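Local coordinates for protein xylooligosaccharide oxidase (Myceliophthora thermophila, PDB 5L6G) that oxidises the C1 hydroxyl of xylooligosaccharides and related sugars to lactones, using a bicovalently bound FAD and reducing molecular oxygen to hydrogen peroxide, at residues A[169-174]-A[270-275]; A[281-286]-A[323-328]; A[377-382]-A[407-412]. All coordinates share one frame; numbering follows the deposited sequence.

Contact 1. Residues A[169-174]-A[270-275]. With FAD (flavin-adenine dinucleotide), chain D; XYP (beta-D-xylopyranose), chain H.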
loop_
_atom_site.group_PDB
_atom_site.type_symbol
_atom_site.label_atom_id
_atom_site.label_comp_id
_atom_site.label_asym_id
_atom_site.label_seq_id
_atom_site.Cartn_x
_atom_site.Cartn_y
_atom_site.Cartn_z
ATOM N N PHE A 169 2.644 1.014 4.415
ATOM C CA PHE A 169 3.229 2.033 5.256
ATOM C C PHE A 169 2.117 2.732 6.046
ATOM O O PHE A 169 1.101 3.165 5.468
ATOM C CB PHE A 169 3.930 3.078 4.384
ATOM C CG PHE A 169 4.700 4.082 5.181
ATOM C CD1 PHE A 169 4.058 5.197 5.735
ATOM C CD2 PHE A 169 6.045 3.910 5.394
ATOM C CE1 PHE A 169 4.773 6.117 6.493
ATOM C CE2 PHE A 169 6.761 4.821 6.157
ATOM C CZ PHE A 169 6.118 5.915 6.712
ATOM N N GLY A 170 2.333 2.882 7.353
ATOM C CA GLY A 170 1.411 3.595 8.184
ATOM C C GLY A 170 2.072 4.287 9.360
ATOM O O GLY A 170 3.282 4.572 9.356
ATOM N N PHE A 171 1.250 4.576 10.352
ATOM C CA PHE A 171 1.669 5.360 11.506
ATOM C C PHE A 171 2.424 4.578 12.577
ATOM O O PHE A 171 2.634 5.070 13.703
ATOM C CB PHE A 171 0.458 6.100 12.086
ATOM C CG PHE A 171 0.157 7.404 11.390
ATOM C CD1 PHE A 171 1.001 8.496 11.522
ATOM C CD2 PHE A 171 -0.966 7.543 10.606
ATOM C CE1 PHE A 171 0.722 9.707 10.894
ATOM C CE2 PHE A 171 -1.253 8.748 9.978
ATOM C CZ PHE A 171 -0.407 9.830 10.127
ATOM N N SER A 172 2.843 3.366 12.223
ATOM C CA SER A 172 3.793 2.593 13.008
ATOM C C SER A 172 5.052 2.256 12.228
ATOM O O SER A 172 5.929 1.580 12.751
ATOM C CB SER A 172 3.146 1.277 13.473
ATOM O OG SER A 172 2.117 1.557 14.396
ATOM N N SER A 173 5.164 2.746 10.997
ATOM C CA SER A 173 6.176 2.239 10.092
ATOM C C SER A 173 7.571 2.733 10.444
ATOM O O SER A 173 8.536 1.983 10.348
ATOM C CB SER A 173 5.834 2.571 8.643
ATOM O OG SER A 173 4.806 1.707 8.204
ATOM N N HIS A 174 7.696 3.988 10.832
ATOM C CA HIS A 174 8.985 4.433 11.339
ATOM C C HIS A 174 9.433 3.559 12.530
ATOM O O HIS A 174 10.614 3.170 12.625
ATOM C CB HIS A 174 8.956 5.879 11.750
ATOM C CG HIS A 174 10.317 6.462 11.911
ATOM N ND1 HIS A 174 10.825 6.845 13.130
ATOM C CD2 HIS A 174 11.299 6.681 11.004
ATOM C CE1 HIS A 174 12.052 7.309 12.961
ATOM N NE2 HIS A 174 12.361 7.214 11.682
ATOM N N ASN A 270 6.279 8.755 14.278
ATOM C CA ASN A 270 5.826 8.336 12.962
ATOM C C ASN A 270 5.063 9.508 12.430
ATOM O O ASN A 270 4.146 9.995 13.104
ATOM C CB ASN A 270 4.891 7.134 13.057
ATOM C CG ASN A 270 5.560 5.934 13.648
ATOM O OD1 ASN A 270 6.028 5.066 12.915
ATOM N ND2 ASN A 270 5.658 5.895 14.991
ATOM N N MET A 271 5.456 10.005 11.265
ATOM C CA MET A 271 5.013 11.343 10.850
ATOM C C MET A 271 5.005 11.498 9.337
ATOM O O MET A 271 5.728 10.812 8.646
ATOM C CB MET A 271 5.894 12.407 11.465
ATOM C CG MET A 271 5.322 13.810 11.441
ATOM S SD MET A 271 6.179 14.950 12.533
ATOM C CE MET A 271 7.900 14.662 12.078
ATOM N N ARG A 272 4.151 12.400 8.863
ATOM C CA ARG A 272 4.059 12.763 7.468
ATOM C C ARG A 272 3.620 14.224 7.336
ATOM O O ARG A 272 3.057 14.802 8.261
ATOM C CB ARG A 272 3.020 11.894 6.793
ATOM C CG ARG A 272 1.585 12.245 7.193
ATOM C CD ARG A 272 0.631 11.123 6.772
ATOM N NE ARG A 272 -0.752 11.436 7.069
ATOM C CZ ARG A 272 -1.766 10.604 6.876
ATOM N NH1 ARG A 272 -1.551 9.388 6.403
ATOM N NH2 ARG A 272 -2.994 10.984 7.183
ATOM N N VAL A 273 3.898 14.805 6.188
ATOM C CA VAL A 273 3.262 16.042 5.776
ATOM C C VAL A 273 2.024 15.667 4.988
ATOM O O VAL A 273 2.114 14.874 4.074
ATOM C CB VAL A 273 4.181 16.873 4.859
ATOM C CG1 VAL A 273 3.451 18.106 4.354
ATOM C CG2 VAL A 273 5.454 17.272 5.592
ATOM N N LEU A 274 0.882 16.233 5.365
ATOM C CA LEU A 274 -0.311 16.229 4.528
ATOM C C LEU A 274 -0.501 17.641 4.030
ATOM O O LEU A 274 -0.544 18.564 4.818
ATOM C CB LEU A 274 -1.550 15.837 5.331
ATOM C CG LEU A 274 -2.894 15.969 4.600
ATOM C CD1 LEU A 274 -2.928 15.054 3.378
ATOM C CD2 LEU A 274 -4.051 15.656 5.518
ATOM N N GLY A 275 -0.592 17.796 2.715
ATOM C CA GLY A 275 -0.818 19.085 2.100
ATOM C C GLY A 275 -2.033 19.006 1.216
ATOM O O GLY A 275 -2.257 17.998 0.551
HETATM P PA FAD D . -6.724 -5.320 -4.215
HETATM O O1A FAD D . -7.665 -6.422 -3.786
HETATM O O2A FAD D . -7.236 -4.365 -5.246
HETATM O O5B FAD D . -5.318 -5.921 -4.582
HETATM C C5B FAD D . -4.198 -5.130 -4.991
HETATM C C4B FAD D . -3.215 -5.990 -5.752
HETATM O O4B FAD D . -2.765 -7.053 -4.909
HETATM C C3B FAD D . -3.833 -6.648 -6.975
HETATM O O3B FAD D . -2.840 -6.819 -7.964
HETATM C C2B FAD D . -4.257 -8.001 -6.464
HETATM O O2B FAD D . -4.419 -8.974 -7.488
HETATM C C1B FAD D . -3.143 -8.307 -5.489
HETATM N N9A FAD D . -3.607 -9.231 -4.452
HETATM C C8A FAD D . -4.639 -9.096 -3.623
HETATM N N7A FAD D . -4.755 -10.180 -2.819
HETATM C C5A FAD D . -3.754 -10.990 -3.162
HETATM C C6A FAD D . -3.315 -12.315 -2.731
HETATM N N6A FAD D . -4.010 -12.897 -1.735
HETATM N N1A FAD D . -2.253 -12.857 -3.363
HETATM C C2A FAD D . -1.578 -12.242 -4.337
HETATM N N3A FAD D . -1.935 -11.002 -4.788
HETATM C C4A FAD D . -3.002 -10.369 -4.228
HETATM N N1 FAD D . -1.264 2.009 1.356
HETATM C C2 FAD D . -0.268 2.244 2.268
HETATM O O2 FAD D . 0.889 1.792 2.043
HETATM N N3 FAD D . -0.523 2.921 3.416
HETATM C C4 FAD D . -1.755 3.389 3.730
HETATM O O4 FAD D . -2.007 4.023 4.794
HETATM C C4X FAD D . -2.878 3.180 2.792
HETATM N N5 FAD D . -4.149 3.620 3.023
HETATM C C5X FAD D . -5.198 3.390 2.148
HETATM C C6 FAD D . -6.506 3.821 2.408
HETATM C C7 FAD D . -7.525 3.574 1.474
HETATM C C7M FAD D . -8.914 4.074 1.784
HETATM C C8 FAD D . -7.251 2.805 0.211
HETATM C C8M FAD D . -8.353 2.458 -0.783
HETATM C C9 FAD D . -5.947 2.376 -0.017
HETATM C C9A FAD D . -4.906 2.650 0.888
HETATM N N10 FAD D . -3.567 2.235 0.654
HETATM C C10 FAD D . -2.528 2.463 1.559
HETATM C "C1'" FAD D . -3.185 1.513 -0.554
HETATM C "C2'" FAD D . -3.241 0.029 -0.376
HETATM O "O2'" FAD D . -2.070 -0.356 0.348
HETATM C "C3'" FAD D . -3.172 -0.566 -1.771
HETATM O "O3'" FAD D . -4.241 -0.082 -2.592
HETATM C "C4'" FAD D . -3.257 -2.090 -1.651
HETATM O "O4'" FAD D . -2.519 -2.680 -2.730
HETATM C "C5'" FAD D . -4.702 -2.516 -1.647
HETATM O "O5'" FAD D . -4.804 -3.860 -1.171
HETATM P P FAD D . -6.172 -4.609 -1.410
HETATM O O1P FAD D . -6.060 -6.056 -1.044
HETATM O O2P FAD D . -7.290 -3.834 -0.789
HETATM O O3P FAD D . -6.393 -4.353 -2.975
HETATM O O1 XYP H . -1.485 6.930 2.555
HETATM C C1 XYP H . -2.896 6.811 2.723
HETATM C C2 XYP H . -3.347 7.751 3.841
HETATM C C3 XYP H . -4.866 7.815 3.927
HETATM C C4 XYP H . -5.458 8.141 2.560
HETATM C C5 XYP H . -4.936 7.171 1.492
HETATM O O2 XYP H . -2.812 7.258 5.069
HETATM O O3 XYP H . -5.278 8.743 4.945
HETATM O O4 XYP H . -6.884 8.003 2.599
HETATM O O5 XYP H . -3.513 7.117 1.483
#

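Contact 2. Residues A[281-286]-A[323-328]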
loop_
_atom_site.group_PDB
_atom_site.type_symbol
_atom_site.label_atom_id
_atom_site.label_comp_id
_atom_site.label_asym_id
_atom_site.label_seq_id
_atom_site.Cartn_x
_atom_site.Cartn_y
_atom_site.Cartn_z
ATOM N N GLN A 281 0.192 20.497 6.926
ATOM C CA GLN A 281 0.593 20.240 8.305
ATOM C C GLN A 281 1.328 18.927 8.379
ATOM O O GLN A 281 1.137 18.054 7.523
ATOM C CB GLN A 281 -0.632 20.204 9.217
ATOM C CG GLN A 281 -1.646 19.136 8.841
ATOM C CD GLN A 281 -2.793 18.997 9.821
ATOM O OE1 GLN A 281 -3.415 17.948 9.891
ATOM N NE2 GLN A 281 -3.072 20.040 10.580
ATOM N N LEU A 282 2.185 18.815 9.393
ATOM C CA LEU A 282 2.691 17.533 9.780
ATOM C C LEU A 282 1.609 16.888 10.606
ATOM O O LEU A 282 0.930 17.577 11.369
ATOM C CB LEU A 282 3.975 17.657 10.577
ATOM C CG LEU A 282 5.166 18.161 9.764
ATOM C CD1 LEU A 282 6.088 18.969 10.655
ATOM C CD2 LEU A 282 5.892 17.007 9.124
ATOM N N GLN A 283 1.472 15.578 10.441
ATOM C CA GLN A 283 0.578 14.742 11.221
ATOM C C GLN A 283 1.431 13.595 11.709
ATOM O O GLN A 283 2.110 12.949 10.911
ATOM C CB GLN A 283 -0.542 14.158 10.355
ATOM C CG GLN A 283 -1.341 15.210 9.626
ATOM C CD GLN A 283 -2.424 14.597 8.770
ATOM O OE1 GLN A 283 -2.223 13.565 8.129
ATOM N NE2 GLN A 283 -3.567 15.256 8.725
ATOM N N GLY A 284 1.369 13.342 13.011
ATOM C CA GLY A 284 2.158 12.294 13.620
ATOM C C GLY A 284 1.366 11.384 14.523
ATOM O O GLY A 284 0.236 11.694 14.922
ATOM N N LEU A 285 1.960 10.227 14.795
ATOM C CA LEU A 285 1.537 9.350 15.865
ATOM C C LEU A 285 2.806 8.961 16.618
ATOM O O LEU A 285 3.711 8.327 16.066
ATOM C CB LEU A 285 0.812 8.117 15.334
ATOM C CG LEU A 285 0.103 7.285 16.404
ATOM C CD1 LEU A 285 -1.091 8.055 16.946
ATOM C CD2 LEU A 285 -0.319 5.919 15.916
ATOM N N TYR A 286 2.879 9.371 17.874
ATOM C CA TYR A 286 4.027 9.091 18.692
ATOM C C TYR A 286 3.690 7.914 19.585
ATOM O O TYR A 286 2.669 7.927 20.278
ATOM C CB TYR A 286 4.355 10.323 19.522
ATOM C CG TYR A 286 5.593 10.171 20.347
ATOM C CD1 TYR A 286 6.853 10.303 19.769
ATOM C CD2 TYR A 286 5.506 9.885 21.703
ATOM C CE1 TYR A 286 7.998 10.147 20.518
ATOM C CE2 TYR A 286 6.649 9.731 22.475
ATOM C CZ TYR A 286 7.888 9.868 21.873
ATOM O OH TYR A 286 9.006 9.728 22.623
ATOM N N TYR A 323 -6.732 8.087 12.708
ATOM C CA TYR A 323 -6.273 8.291 11.324
ATOM C C TYR A 323 -6.997 7.415 10.300
ATOM O O TYR A 323 -6.600 7.362 9.126
ATOM C CB TYR A 323 -4.760 8.066 11.227
ATOM C CG TYR A 323 -3.955 9.206 11.809
ATOM C CD1 TYR A 323 -4.045 10.487 11.262
ATOM C CD2 TYR A 323 -3.099 9.007 12.895
ATOM C CE1 TYR A 323 -3.312 11.540 11.785
ATOM C CE2 TYR A 323 -2.359 10.058 13.417
ATOM C CZ TYR A 323 -2.473 11.318 12.861
ATOM O OH TYR A 323 -1.762 12.386 13.344
ATOM N N ALA A 324 -8.046 6.732 10.747
ATOM C CA ALA A 324 -8.788 5.800 9.911
ATOM C C ALA A 324 -9.713 6.547 8.952
ATOM O O ALA A 324 -9.874 6.129 7.804
ATOM C CB ALA A 324 -9.594 4.854 10.773
ATOM N N TYR A 325 -10.328 7.626 9.432
ATOM C CA TYR A 325 -11.221 8.466 8.612
ATOM C C TYR A 325 -12.354 7.623 8.018
ATOM O O TYR A 325 -12.643 7.665 6.818
ATOM C CB TYR A 325 -10.445 9.205 7.501
ATOM C CG TYR A 325 -9.319 10.094 8.000
ATOM C CD1 TYR A 325 -9.518 10.992 9.050
ATOM C CD2 TYR A 325 -8.063 10.056 7.403
ATOM C CE1 TYR A 325 -8.491 11.808 9.498
ATOM C CE2 TYR A 325 -7.030 10.866 7.849
ATOM C CZ TYR A 325 -7.247 11.739 8.889
ATOM O OH TYR A 325 -6.222 12.548 9.315
ATOM N N SER A 326 -12.982 6.860 8.897
ATOM C CA SER A 326 -13.978 5.876 8.524
ATOM C C SER A 326 -14.784 5.633 9.783
ATOM O O SER A 326 -14.224 5.610 10.885
ATOM C CB SER A 326 -13.283 4.593 8.038
ATOM O OG SER A 326 -14.148 3.461 8.006
ATOM N N GLY A 327 -16.097 5.492 9.630
ATOM C CA GLY A 327 -16.953 5.154 10.759
ATOM C C GLY A 327 -16.633 3.746 11.219
ATOM O O GLY A 327 -16.290 3.520 12.385
ATOM N N GLU A 328 -16.715 2.805 10.280
ATOM C CA GLU A 328 -16.500 1.391 10.575
ATOM C C GLU A 328 -15.007 1.058 10.638
ATOM O O GLU A 328 -14.241 1.389 9.725
ATOM C CB GLU A 328 -17.190 0.509 9.526
ATOM C CG GLU A 328 -18.492 -0.137 9.978
ATOM C CD GLU A 328 -18.268 -1.455 10.713
ATOM O OE1 GLU A 328 -17.812 -1.421 11.881
ATOM O OE2 GLU A 328 -18.557 -2.529 10.128
#

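Contact 3. Residues A[377-382]-A[407-412]. With XYP (beta-D-xylopyranose), chain H.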
loop_
_atom_site.group_PDB
_atom_site.type_symbol
_atom_site.label_atom_id
_atom_site.label_comp_id
_atom_site.label_asym_id
_atom_site.label_seq_id
_atom_site.Cartn_x
_atom_site.Cartn_y
_atom_site.Cartn_z
ATOM N N ILE A 377 -1.414 15.929 -1.183
ATOM C CA ILE A 377 -0.115 15.292 -1.254
ATOM C C ILE A 377 0.270 14.824 0.158
ATOM O O ILE A 377 0.102 15.551 1.144
ATOM C CB ILE A 377 0.970 16.224 -1.849
ATOM C CG1 ILE A 377 2.309 15.495 -1.958
ATOM C CG2 ILE A 377 1.150 17.489 -1.029
ATOM C CD1 ILE A 377 3.340 16.268 -2.757
ATOM N N ILE A 378 0.761 13.599 0.246
ATOM C CA ILE A 378 1.322 13.114 1.492
ATOM C C ILE A 378 2.815 12.914 1.264
ATOM O O ILE A 378 3.213 12.347 0.262
ATOM C CB ILE A 378 0.653 11.821 1.944
ATOM C CG1 ILE A 378 -0.742 12.122 2.480
ATOM C CG2 ILE A 378 1.498 11.115 2.996
ATOM C CD1 ILE A 378 -1.502 10.884 2.919
ATOM N N ILE A 379 3.636 13.427 2.170
ATOM C CA ILE A 379 5.056 13.167 2.147
ATOM C C ILE A 379 5.346 12.460 3.454
ATOM O O ILE A 379 5.337 13.081 4.521
ATOM C CB ILE A 379 5.913 14.463 2.048
ATOM C CG1 ILE A 379 5.459 15.330 0.875
ATOM C CG2 ILE A 379 7.393 14.117 1.886
ATOM C CD1 ILE A 379 5.704 16.799 1.083
ATOM N N ASP A 380 5.601 11.161 3.380
ATOM C CA ASP A 380 5.838 10.388 4.590
ATOM C C ASP A 380 7.273 10.564 5.025
ATOM O O ASP A 380 8.176 10.530 4.189
ATOM C CB ASP A 380 5.583 8.903 4.335
ATOM C CG ASP A 380 4.122 8.586 4.204
ATOM O OD1 ASP A 380 3.344 8.962 5.088
ATOM O OD2 ASP A 380 3.750 7.913 3.246
ATOM N N MET A 381 7.487 10.746 6.331
ATOM C CA MET A 381 8.828 10.672 6.886
ATOM C C MET A 381 9.211 9.191 6.933
ATOM O O MET A 381 8.896 8.477 7.860
ATOM C CB MET A 381 8.898 11.324 8.290
ATOM C CG MET A 381 8.435 12.765 8.319
ATOM S SD MET A 381 9.346 13.962 7.306
ATOM C CE MET A 381 8.330 14.006 5.837
ATOM N N TYR A 382 9.902 8.745 5.897
ATOM C CA TYR A 382 9.977 7.331 5.559
ATOM C C TYR A 382 11.294 6.696 5.997
ATOM O O TYR A 382 11.319 5.604 6.572
ATOM C CB TYR A 382 9.768 7.220 4.046
ATOM C CG TYR A 382 9.932 5.848 3.444
ATOM C CD1 TYR A 382 11.179 5.397 3.033
ATOM C CD2 TYR A 382 8.848 5.020 3.267
ATOM C CE1 TYR A 382 11.344 4.157 2.470
ATOM C CE2 TYR A 382 8.992 3.772 2.689
ATOM C CZ TYR A 382 10.244 3.343 2.302
ATOM O OH TYR A 382 10.384 2.108 1.737
ATOM N N HIS A 407 16.310 6.378 0.163
ATOM C CA HIS A 407 14.864 6.256 0.226
ATOM C C HIS A 407 14.411 6.938 1.481
ATOM O O HIS A 407 14.201 6.320 2.515
ATOM C CB HIS A 407 14.478 4.786 0.161
ATOM C CG HIS A 407 15.003 4.130 -1.070
ATOM N ND1 HIS A 407 15.830 3.034 -1.040
ATOM C CD2 HIS A 407 14.895 4.486 -2.373
ATOM C CE1 HIS A 407 16.164 2.705 -2.277
ATOM N NE2 HIS A 407 15.600 3.564 -3.104
ATOM N N LEU A 408 14.291 8.250 1.357
ATOM C CA LEU A 408 14.061 9.114 2.500
ATOM C C LEU A 408 12.596 9.456 2.677
ATOM O O LEU A 408 12.127 9.577 3.821
ATOM C CB LEU A 408 14.822 10.406 2.289
ATOM C CG LEU A 408 14.873 11.323 3.501
ATOM C CD1 LEU A 408 15.475 10.622 4.710
ATOM C CD2 LEU A 408 15.658 12.578 3.156
ATOM N N PHE A 409 11.902 9.647 1.547
ATOM C CA PHE A 409 10.512 10.100 1.526
ATOM C C PHE A 409 9.694 9.202 0.621
ATOM O O PHE A 409 10.141 8.809 -0.455
ATOM C CB PHE A 409 10.365 11.519 0.960
ATOM C CG PHE A 409 10.976 12.588 1.809
ATOM C CD1 PHE A 409 10.619 12.721 3.139
ATOM C CD2 PHE A 409 11.907 13.461 1.276
ATOM C CE1 PHE A 409 11.164 13.711 3.916
ATOM C CE2 PHE A 409 12.479 14.435 2.056
ATOM C CZ PHE A 409 12.098 14.573 3.378
ATOM N N LEU A 410 8.484 8.921 1.077
ATOM C CA LEU A 410 7.447 8.288 0.292
ATOM C C LEU A 410 6.296 9.259 0.112
ATOM O O LEU A 410 5.869 9.956 1.052
ATOM C CB LEU A 410 6.967 7.035 1.009
ATOM C CG LEU A 410 5.744 6.297 0.515
ATOM C CD1 LEU A 410 6.056 5.726 -0.855
ATOM C CD2 LEU A 410 5.349 5.197 1.510
ATOM N N TYR A 411 5.756 9.279 -1.093
ATOM C CA TYR A 411 4.747 10.253 -1.446
ATOM C C TYR A 411 3.504 9.597 -2.008
ATOM O O TYR A 411 3.597 8.632 -2.782
ATOM C CB TYR A 411 5.253 11.181 -2.530
ATOM C CG TYR A 411 6.547 11.916 -2.278
ATOM C CD1 TYR A 411 7.771 11.249 -2.314
ATOM C CD2 TYR A 411 6.556 13.279 -2.072
ATOM C CE1 TYR A 411 8.968 11.912 -2.165
ATOM C CE2 TYR A 411 7.748 13.966 -1.918
ATOM C CZ TYR A 411 8.954 13.283 -1.967
ATOM O OH TYR A 411 10.144 13.946 -1.808
ATOM N N GLU A 412 2.357 10.159 -1.635
ATOM C CA GLU A 412 1.105 9.870 -2.277
ATOM C C GLU A 412 0.582 11.197 -2.827
ATOM O O GLU A 412 0.477 12.172 -2.081
ATOM C CB GLU A 412 0.079 9.295 -1.304
ATOM C CG GLU A 412 -1.195 8.843 -2.004
ATOM C CD GLU A 412 -2.256 8.319 -1.053
ATOM O OE1 GLU A 412 -2.098 8.448 0.195
ATOM O OE2 GLU A 412 -3.271 7.802 -1.568
HETATM O O1 XYP H . -1.485 6.930 2.555
HETATM C C1 XYP H . -2.896 6.811 2.723
HETATM C C2 XYP H . -3.347 7.751 3.841
HETATM C C3 XYP H . -4.866 7.815 3.927
HETATM C C4 XYP H . -5.458 8.141 2.560
HETATM C C5 XYP H . -4.936 7.171 1.492
HETATM O O2 XYP H . -2.812 7.258 5.069
HETATM O O3 XYP H . -5.278 8.743 4.945
HETATM O O4 XYP H . -6.884 8.003 2.599
HETATM O O5 XYP H . -3.513 7.117 1.483
#

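Contact 1. Residues A[169-174]-A[270-275]
Asn-270, at the start of its strand segment, presses its side chain into the type I turn running from Gly-170 to Ser-173. Its CG, anti to the carbonyl carbon (chi1 -62°), is set against the turn, 3.1 Å from Phe-171 O, and Asn-270 OD1 comes within 2.9 Å of His-174 N, in the first turn of helix 173-176. ND2 is hydrogen-bonded to Ser-175 OG and Leu-285 O, so a short amide side chain suits this buried place.

Phe-171, which buries nearly as much surface as Asn-270, turns one edge of its ring to Asn-270 O and brings its far corner to Arg-272, with Phe-171 CZ 3.5 Å from Arg-272 NE. CZ sits over one face of the guanidinium, offset toward the rim, and the two planes are 54° apart. Arg-272 is extended from CG to NE. Its NH1 donates to O2 of the bound xylose at 2.8 Å, with the sugar oxygen at the guanidinium edge.

Just before the turn, Phe-169 pairs with the flavin: its N donates to FAD O2 (3.1 Å) and its O accepts from FAD N3 (2.6 Å). A flavin-binding loop thus meets a strand carrying a substrate-binding arginine, as expected at the active site between the FAD-binding and substrate domains of this oxidase family.

Contact 2. Residues A[281-286]-A[323-328]
Tyr-323 reaches from the end of helix 316-322 to the backbone of strand 280-286, its hydroxyl end lying against Gln-283 CB and Gly-284. The OH donates to Gly-284 O over a short 2.6 Å; the carbonyl oxygen lies at the ring edge, in its plane, whereas the hydroxyl stands above the carbonyl plane, 42° out of it. Tyrosine suits the place because its ring can pack while its tip serves a backbone acceptor. At Gly-284 the strand presents only backbone to this hydroxyl. Leu-285 CB touches Tyr-323 CE2 at 4.2 Å, and the tyrosine ring also stacks with Phe-171.

Gln-283 runs extended beyond CG, and its amide meets Tyr-325 tip to tip, Gln-283 NE2 lying 3.8 Å from Tyr-325 OH with the planes 38° apart. Both ends of that amide are bonded: NE2 donates to Gln-281 OE1 at 2.9 Å, on a lone pair in the carbonyl plane, and OE1 accepts from Arg-272 NE. Tyr-325 in turn touches the bound xylose. With its rotation fixed from two sides, Gln-283 is a second-shell residue whose neutral amide probably fixes the direction of the substrate-binding guanidinium of Arg-272.

Contact 3. Residues A[377-382]-A[407-412]
Strands 377-381 and 409-412 run antiparallel at 159°, and Ile-378 pairs with Glu-412 and Asp-380 with Leu-410 as hydrogen-bonded pairs. Ile-378 N donates to Glu-412 O at 2.7 Å, and Asp-380 N to Leu-410 O at 2.6 Å. Past the bulge of Leu-408 and Phe-409, both of which face Thr-349, Tyr-382 N still reaches Leu-408 O.

The sheet face bearing Ile-379, Met-381, Phe-409 and Tyr-411 is apolar. Ile-379 CG2 makes an off-centre CH-pi contact with Tyr-411, 4.3 Å from the ring centroid, and also meets Phe-409 CD1. Met-381 is bent at chi2 and chi3; its sulfur lies at the edge of the Phe-409 ring, a Met-aromatic contact, and Met-381 CE approaches Phe-409 CE1 to 3.4 Å. Flexible and branched chains pack between these rings, and Trp-253 of helix 246-261 covers them.

These are central strands of the antiparallel sheet of the substrate domain, whose other face looks to the flavin and sugar. There Ile-378 and Glu-412 lie side by side, and Ile-378 CD1 is 3.8 Å from the sugar's C2. Glu-412 CG is anti to the backbone N (chi1 -174°), and the chain, extended beyond CG, brings the carboxylate to the sugar. Sugar O1 donates to OE1, although the position of that oxygen is uncertain in the model; OE2 is hydrogen-bonded by Tyr-96 OH. Farther along, Leu-410 packs its CB against Tyr-382 CD2 at 3.6 Å, and its CD2 against Asp-380 OD2. The Tyr-382 ring turns an edge to His-407 O, while its hydroxyl bonds to Phe-401 O.

How the contacts relate
From the N terminus, the flavin-binding loop 169-174 comes first and is met some 96 residues later by strand 269-275, closing contact 1. Strand 280-286 follows at once, and contact 2 closes when the loop after helix 316-322 returns to it; strands 374-381 and 409-417 then form contact 3 across 24 residues lacking helix or strand. The three loops are in series, none enclosing or crossing another. Strand 269-275 lies between 280-286 and 374-381 in one antiparallel sheet, so it joins contact 1 to both others through backbone bonds such as Val-273 N to Ile-379 O. Contacts 2 and 3, about 16 Å apart between centres, do not touch.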